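Local atomic coordinates of fimbria adhesin protein (Klebsiella pneumoniae, PDB entry 3U4K), a protein that probably binds human collagen V through this receptor-binding domain, carried by the MrkD fimbrial adhesin. Residues G149-G154 with D173-V178; I35-G40 with L166-N171. One frame throughout, in Å; residues are numbered along the deposited sequence.

Interaction 1 (G149-G154 with D173-V178); sequences GTLASG and DAITIV
Thr150 and Thr176 face each other as a non-hydrogen-bonded antiparallel pair, a small worked example of how a strand edge sorts its side chains. Both stand on the same face of the sheet, and they meet obliquely. OG1 of Thr150 approaches the methyl CG2 of Thr176 to 3.3 Å rather than its hydroxyl. In Thr150 the CG2 methyl lies anti to the backbone N (chi1 of -50° for OG1), and it rests near the carbonyl of Ile175. The carboxylate of Asp173, from the loop before the strand, comes back to it, with OD1 3.5 Å from Thr150 CG2.

Just past the paired residues the contact turns apolar. Leu151 brings CD1 against the beta-branched Ile175, 3.7 Å from Ile175 CG2, with Ile175 CB and CD1 also close to that methyl. Leu170 touches both residues, while Leu137 packs on Ile175, continuing the buried layer.

Gly149 and Ile177 exchange two backbone hydrogen bonds, Gly149 N to Ile177 O at 2.9 Å and Ile177 N to Gly149 O at 2.8 Å. Leu151 N then donates to Ile175 O at 3.1 Å, nearly straight at 167°. Strand 149-150 thereby forms an outer edge of a three-stranded mixed sheet in this jelly-roll domain.

Backbone bonds thus provide the polar pairing, whereas the side chains set threonine methyls against oxygens on the more exposed side and aliphatic branches together on the buried one.

Interaction 2 (I35-G40 with L166-N171); sequences INMAMG and LKTSLN
Lys167 accepts the first bond: Ile35 N reaches Lys167 O at 3.0 Å. Next along, Thr168 pairs in parallel with Ile35, the two side chains lying side by side and pointing the same way. Its chi1 of 70° sets OG1 between the backbone N and carbonyl carbon, where it meets the selenium of the selenomethionine Met37 (Thr168 OG1 to Met37 SE, 3.5 Å), while CG2 turns to Ile35 CB and CD1. Trp59 and Phe135, from strands of the six-stranded sheet, pack against this side.

Ser169 uses both backbone groups. Its N donates to Ile35 O at 3.0 Å, and its O receives Met37 N at 2.9 Å.

At Leu170 the CD2 methyl lies over the face of the Met37 carbonyl group, 3.3 Å from Met37 O and 3.8 Å from Met37 CB. Asn171, beyond the strand end, turns its amide to Asn36; their side chains cross at about a right angle, amide planes 53° apart, and touch without a hydrogen bond.

Alternate residues thus bond to both sides of one partner residue, the ladder of a parallel pair at the edge of a mixed sheet in this jelly-roll adhesin domain.

In the fold
Followed from the N terminus, the chain first lays down 35-40, whose partner 166-171 arrives only after 125 intervening residues, so interaction 2 closes a long loop. Within that loop lies 149-154, which waits for 173-178 and makes interaction 1 a short closure of 18 residues. Because 173-178 comes after 166-171, the two closures cross rather than nest. Interaction 2 lies in the five-stranded mixed sheet and interaction 1 in the three-stranded one; 35-40 leads from the first sheet to the second, 149-154 back. The contacts also touch, Ala174 O probably accepting from Met39 N and Gly40 N, which joins the loop before 175-178 to the start of its partner strand 40-43.

Interaction 1 (G149-G154 with D173-V178)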
ATOM      1  N   GLY A 149      -6.369 -17.533   6.213  1.00 74.76           N
ATOM      2  CA  GLY A 149      -7.270 -16.991   5.198  1.00 75.73           C
ATOM      3  C   GLY A 149      -6.576 -16.370   3.999  1.00 77.41           C
ATOM      4  O   GLY A 149      -5.349 -16.244   3.969  1.00 78.12           O
ATOM      5  N   THR A 150      -7.380 -15.992   3.007  1.00 76.82           N
ATOM      6  CA  THR A 150      -6.897 -15.320   1.804  1.00 75.29           C
ATOM      7  C   THR A 150      -7.460 -13.905   1.777  1.00 74.97           C
ATOM      8  O   THR A 150      -8.641 -13.696   2.062  1.00 77.16           O
ATOM      9  CB  THR A 150      -7.331 -16.069   0.529  1.00 74.46           C
ATOM     10  OG1 THR A 150      -6.993 -17.455   0.651  1.00 79.62           O
ATOM     11  CG2 THR A 150      -6.646 -15.500  -0.702  1.00 73.52           C
ATOM     12  N   LEU A 151      -6.609 -12.938   1.445  1.00 73.08           N
ATOM     13  CA  LEU A 151      -7.010 -11.532   1.419  1.00 70.47           C
ATOM     14  C   LEU A 151      -7.953 -11.222   0.263  1.00 69.91           C
ATOM     15  O   LEU A 151      -7.858 -11.829  -0.806  1.00 68.46           O
ATOM     16  CB  LEU A 151      -5.784 -10.622   1.368  1.00 67.92           C
ATOM     17  CG  LEU A 151      -4.923 -10.621   2.632  1.00 65.58           C
ATOM     18  CD1 LEU A 151      -3.599  -9.930   2.377  1.00 65.51           C
ATOM     19  CD2 LEU A 151      -5.661  -9.957   3.780  1.00 65.05           C
ATOM     20  N   ALA A 152      -8.861 -10.277   0.500  1.00 70.57           N
ATOM     21  CA  ALA A 152      -9.892  -9.904  -0.470  1.00 69.97           C
ATOM     22  C   ALA A 152      -9.328  -9.252  -1.729  1.00 69.34           C
ATOM     23  O   ALA A 152      -8.352  -8.503  -1.674  1.00 68.28           O
ATOM     24  CB  ALA A 152     -10.922  -8.991   0.179  1.00 70.44           C
ATOM     25  N   SER A 153      -9.959  -9.549  -2.858  1.00 71.51           N
ATOM     26  CA  SER A 153      -9.603  -8.956  -4.145  1.00 71.55           C
ATOM     27  C   SER A 153      -9.981  -7.471  -4.211  1.00 70.96           C
ATOM     28  O   SER A 153     -10.935  -7.034  -3.559  1.00 70.16           O
ATOM     29  CB  SER A 153     -10.303  -9.728  -5.265  1.00 71.32           C
ATOM     30  OG  SER A 153      -9.982  -9.197  -6.534  1.00 76.76           O
ATOM     31  N   GLY A 154      -9.222  -6.696  -4.985  1.00 70.41           N
ATOM     32  CA  GLY A 154      -9.546  -5.287  -5.223  1.00 70.24           C
ATOM     33  C   GLY A 154      -8.487  -4.291  -4.780  1.00 69.86           C
ATOM     34  O   GLY A 154      -7.375  -4.687  -4.428  1.00 69.16           O
ATOM     35  N   ASP A 173      -6.696 -14.827  -4.788  1.00 87.59           N
ATOM     36  CA  ASP A 173      -5.642 -15.763  -4.356  1.00 89.70           C
ATOM     37  C   ASP A 173      -4.226 -15.270  -4.671  1.00 86.56           C
ATOM     38  O   ASP A 173      -3.419 -15.995  -5.259  1.00 86.55           O
ATOM     39  CB  ASP A 173      -5.871 -17.174  -4.931  1.00 92.74           C
ATOM     40  CG  ASP A 173      -7.200 -17.780  -4.505  1.00 96.21           C
ATOM     41  OD1 ASP A 173      -7.751 -17.376  -3.454  1.00 98.86           O
ATOM     42  OD2 ASP A 173      -7.694 -18.675  -5.224  1.00 97.45           O
ATOM     43  N   ALA A 174      -3.938 -14.035  -4.276  1.00 84.39           N
ATOM     44  CA  ALA A 174      -2.617 -13.448  -4.489  1.00 80.58           C
ATOM     45  C   ALA A 174      -1.811 -13.431  -3.193  1.00 76.20           C
ATOM     46  O   ALA A 174      -0.581 -13.482  -3.223  1.00 74.56           O
ATOM     47  CB  ALA A 174      -2.741 -12.050  -5.076  1.00 80.58           C
ATOM     48  N   ILE A 175      -2.511 -13.345  -2.064  1.00 72.46           N
ATOM     49  CA  ILE A 175      -1.891 -13.502  -0.747  1.00 71.28           C
ATOM     50  C   ILE A 175      -2.719 -14.441   0.136  1.00 71.18           C
ATOM     51  O   ILE A 175      -3.846 -14.116   0.529  1.00 68.60           O
ATOM     52  CB  ILE A 175      -1.685 -12.157  -0.016  1.00 70.69           C
ATOM     53  CG1 ILE A 175      -0.854 -11.188  -0.866  1.00 71.17           C
ATOM     54  CG2 ILE A 175      -1.016 -12.390   1.336  1.00 70.22           C
ATOM     55  CD1 ILE A 175      -0.687  -9.809  -0.262  1.00 69.76           C
ATOM     56  N   THR A 176      -2.151 -15.606   0.438  1.00 71.61           N
ATOM     57  CA  THR A 176      -2.771 -16.559   1.357  1.00 71.53           C
ATOM     58  C   THR A 176      -1.910 -16.704   2.611  1.00 68.63           C
ATOM     59  O   THR A 176      -0.726 -17.039   2.527  1.00 66.53           O
ATOM     60  CB  THR A 176      -2.978 -17.942   0.703  1.00 73.61           C
ATOM     61  OG1 THR A 176      -3.398 -17.776  -0.658  1.00 76.97           O
ATOM     62  CG2 THR A 176      -4.030 -18.741   1.460  1.00 72.15           C
ATOM     63  N   ILE A 177      -2.513 -16.437   3.766  1.00 70.17           N
ATOM     64  CA  ILE A 177      -1.830 -16.560   5.052  1.00 72.14           C
ATOM     65  C   ILE A 177      -2.313 -17.806   5.783  1.00 74.47           C
ATOM     66  O   ILE A 177      -3.497 -17.928   6.101  1.00 77.84           O
ATOM     67  CB  ILE A 177      -2.057 -15.321   5.945  1.00 71.19           C
ATOM     68  CG1 ILE A 177      -1.656 -14.033   5.213  1.00 71.86           C
ATOM     69  CG2 ILE A 177      -1.322 -15.465   7.272  1.00 70.40           C
ATOM     70  CD1 ILE A 177      -0.218 -13.980   4.739  1.00 71.20           C
ATOM     71  N   VAL A 178      -1.386 -18.724   6.039  1.00 73.58           N
ATOM     72  CA  VAL A 178      -1.696 -19.988   6.698  1.00 73.04           C
ATOM     73  C   VAL A 178      -0.851 -20.148   7.959  1.00 71.79           C
ATOM     74  O   VAL A 178       0.321 -20.508   7.892  1.00 71.63           O
ATOM     75  CB  VAL A 178      -1.488 -21.193   5.749  1.00 75.02           C
ATOM     76  CG1 VAL A 178      -1.764 -22.508   6.464  1.00 77.17           C
ATOM     77  CG2 VAL A 178      -2.377 -21.070   4.517  1.00 78.08           C
TER

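Interaction 2 (I35-G40 with L166-N171)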
ATOM      1  N   ILE A  35       0.412  -1.511  -9.217  1.00 59.66           N
ATOM      2  CA  ILE A  35       1.173  -2.637  -8.700  1.00 59.71           C
ATOM      3  C   ILE A  35       0.197  -3.703  -8.219  1.00 60.73           C
ATOM      4  O   ILE A  35      -0.640  -3.440  -7.349  1.00 60.71           O
ATOM      5  CB  ILE A  35       2.097  -2.218  -7.534  1.00 59.20           C
ATOM      6  CG1 ILE A  35       3.097  -1.157  -7.991  1.00 60.03           C
ATOM      7  CG2 ILE A  35       2.837  -3.425  -6.976  1.00 60.19           C
ATOM      8  CD1 ILE A  35       3.744  -0.391  -6.859  1.00 60.24           C
ATOM      9  N   ASN A  36       0.292  -4.895  -8.803  1.00 61.41           N
ATOM     10  CA  ASN A  36      -0.376  -6.069  -8.253  1.00 63.53           C
ATOM     11  C   ASN A  36       0.506  -6.643  -7.145  1.00 62.21           C
ATOM     12  O   ASN A  36       1.641  -7.052  -7.394  1.00 62.52           O
ATOM     13  CB  ASN A  36      -0.651  -7.109  -9.348  1.00 65.72           C
ATOM     14  CG  ASN A  36      -1.201  -8.417  -8.797  1.00 68.29           C
ATOM     15  OD1 ASN A  36      -2.074  -8.432  -7.920  1.00 69.09           O
ATOM     16  ND2 ASN A  36      -0.694  -9.527  -9.318  1.00 68.93           N
HETATM   17  N   MSE A  37      -0.019  -6.667  -5.923  1.00 62.47           N
HETATM   18  CA  MSE A  37       0.783  -6.999  -4.740  1.00 65.01           C
HETATM   19  C   MSE A  37       0.820  -8.478  -4.419  1.00 66.06           C
HETATM   20  O   MSE A  37       0.828  -8.862  -3.249  1.00 66.38           O
HETATM   21  CB  MSE A  37       0.263  -6.193  -3.548  1.00 66.09           C
HETATM   22  CG  MSE A  37       0.404  -4.689  -3.789  1.00 70.52           C
HETATM   23 SE   MSE A  37       0.013  -3.646  -2.157  1.00 75.42          SE
HETATM   24  CE  MSE A  37      -1.866  -4.185  -1.899  1.00 73.38           C
ATOM     25  N   ALA A  38       0.859  -9.317  -5.455  1.00 67.09           N
ATOM     26  CA  ALA A  38       0.867 -10.774  -5.291  1.00 68.93           C
ATOM     27  C   ALA A  38       2.082 -11.258  -4.501  1.00 71.15           C
ATOM     28  O   ALA A  38       3.227 -10.988  -4.875  1.00 71.55           O
ATOM     29  CB  ALA A  38       0.800 -11.463  -6.647  1.00 68.56           C
HETATM   30  N   MSE A  39       1.820 -11.966  -3.402  1.00 72.60           N
HETATM   31  CA  MSE A  39       2.882 -12.459  -2.518  1.00 71.85           C
HETATM   32  C   MSE A  39       2.866 -13.963  -2.421  1.00 70.19           C
HETATM   33  O   MSE A  39       3.829 -14.564  -1.949  1.00 70.78           O
HETATM   34  CB  MSE A  39       2.761 -11.833  -1.127  1.00 72.87           C
HETATM   35  CG  MSE A  39       3.113 -10.344  -1.159  1.00 77.76           C
HETATM   36 SE   MSE A  39       3.635  -9.625   0.611  1.00 82.79          SE
HETATM   37  CE  MSE A  39       5.137 -10.846   1.001  1.00 81.45           C
ATOM     38  N   GLY A  40       1.780 -14.584  -2.874  1.00 69.18           N
ATOM     39  CA  GLY A  40       1.620 -16.036  -2.793  1.00 68.34           C
ATOM     40  C   GLY A  40       1.301 -16.541  -1.393  1.00 69.71           C
ATOM     41  O   GLY A  40       0.679 -15.837  -0.587  1.00 66.76           O
ATOM     42  N   LEU A 166      -1.312   6.685  -8.595  1.00 61.60           N
ATOM     43  CA  LEU A 166      -0.580   5.500  -8.157  1.00 61.99           C
ATOM     44  C   LEU A 166      -1.498   4.600  -7.346  1.00 62.50           C
ATOM     45  O   LEU A 166      -1.980   4.987  -6.279  1.00 64.53           O
ATOM     46  CB  LEU A 166       0.656   5.894  -7.342  1.00 60.20           C
ATOM     47  CG  LEU A 166       1.550   4.790  -6.765  1.00 60.27           C
ATOM     48  CD1 LEU A 166       2.020   3.809  -7.833  1.00 60.03           C
ATOM     49  CD2 LEU A 166       2.736   5.410  -6.042  1.00 59.67           C
ATOM     50  N   LYS A 167      -1.735   3.398  -7.863  1.00 63.12           N
ATOM     51  CA  LYS A 167      -2.669   2.464  -7.243  1.00 65.61           C
ATOM     52  C   LYS A 167      -2.047   1.087  -7.024  1.00 65.65           C
ATOM     53  O   LYS A 167      -1.370   0.554  -7.905  1.00 66.29           O
ATOM     54  CB  LYS A 167      -3.938   2.350  -8.093  1.00 66.58           C
ATOM     55  CG  LYS A 167      -5.047   1.516  -7.469  1.00 70.90           C
ATOM     56  CD  LYS A 167      -6.371   1.660  -8.209  1.00 72.66           C
ATOM     57  CE  LYS A 167      -6.283   1.142  -9.636  1.00 73.80           C
ATOM     58  NZ  LYS A 167      -7.623   0.917 -10.243  1.00 75.66           N
ATOM     59  N   THR A 168      -2.269   0.522  -5.841  1.00 66.09           N
ATOM     60  CA  THR A 168      -1.847  -0.849  -5.551  1.00 66.30           C
ATOM     61  C   THR A 168      -3.049  -1.699  -5.152  1.00 66.31           C
ATOM     62  O   THR A 168      -3.908  -1.254  -4.390  1.00 66.96           O
ATOM     63  CB  THR A 168      -0.772  -0.921  -4.447  1.00 65.67           C
ATOM     64  OG1 THR A 168      -1.352  -0.585  -3.184  1.00 63.52           O
ATOM     65  CG2 THR A 168       0.397   0.014  -4.744  1.00 65.76           C
ATOM     66  N   SER A 169      -3.095  -2.923  -5.669  1.00 67.08           N
ATOM     67  CA  SER A 169      -4.249  -3.799  -5.485  1.00 67.66           C
ATOM     68  C   SER A 169      -3.880  -5.288  -5.496  1.00 69.17           C
ATOM     69  O   SER A 169      -2.725  -5.657  -5.733  1.00 67.79           O
ATOM     70  CB  SER A 169      -5.297  -3.504  -6.561  1.00 67.25           C
ATOM     71  OG  SER A 169      -4.793  -3.798  -7.851  1.00 70.13           O
ATOM     72  N   LEU A 170      -4.876  -6.135  -5.234  1.00 71.37           N
ATOM     73  CA  LEU A 170      -4.705  -7.586  -5.255  1.00 70.27           C
ATOM     74  C   LEU A 170      -5.710  -8.256  -6.175  1.00 72.09           C
ATOM     75  O   LEU A 170      -6.827  -7.766  -6.346  1.00 73.18           O
ATOM     76  CB  LEU A 170      -4.858  -8.166  -3.848  1.00 68.62           C
ATOM     77  CG  LEU A 170      -3.685  -8.047  -2.875  1.00 68.51           C
ATOM     78  CD1 LEU A 170      -4.103  -8.509  -1.489  1.00 67.77           C
ATOM     79  CD2 LEU A 170      -2.489  -8.847  -3.364  1.00 67.52           C
ATOM     80  N   ASN A 171      -5.299  -9.378  -6.762  1.00 75.33           N
ATOM     81  CA  ASN A 171      -6.203 -10.260  -7.492  1.00 78.14           C
ATOM     82  C   ASN A 171      -6.917 -11.211  -6.534  1.00 81.40           C
ATOM     83  O   ASN A 171      -6.969 -10.971  -5.324  1.00 80.30           O
ATOM     84  CB  ASN A 171      -5.427 -11.074  -8.530  1.00 78.79           C
ATOM     85  CG  ASN A 171      -4.938 -10.231  -9.687  1.00 81.26           C
ATOM     86  OD1 ASN A 171      -5.704  -9.485 -10.299  1.00 80.89           O
ATOM     87  ND2 ASN A 171      -3.655 -10.355 -10.003  1.00 82.34           N
TER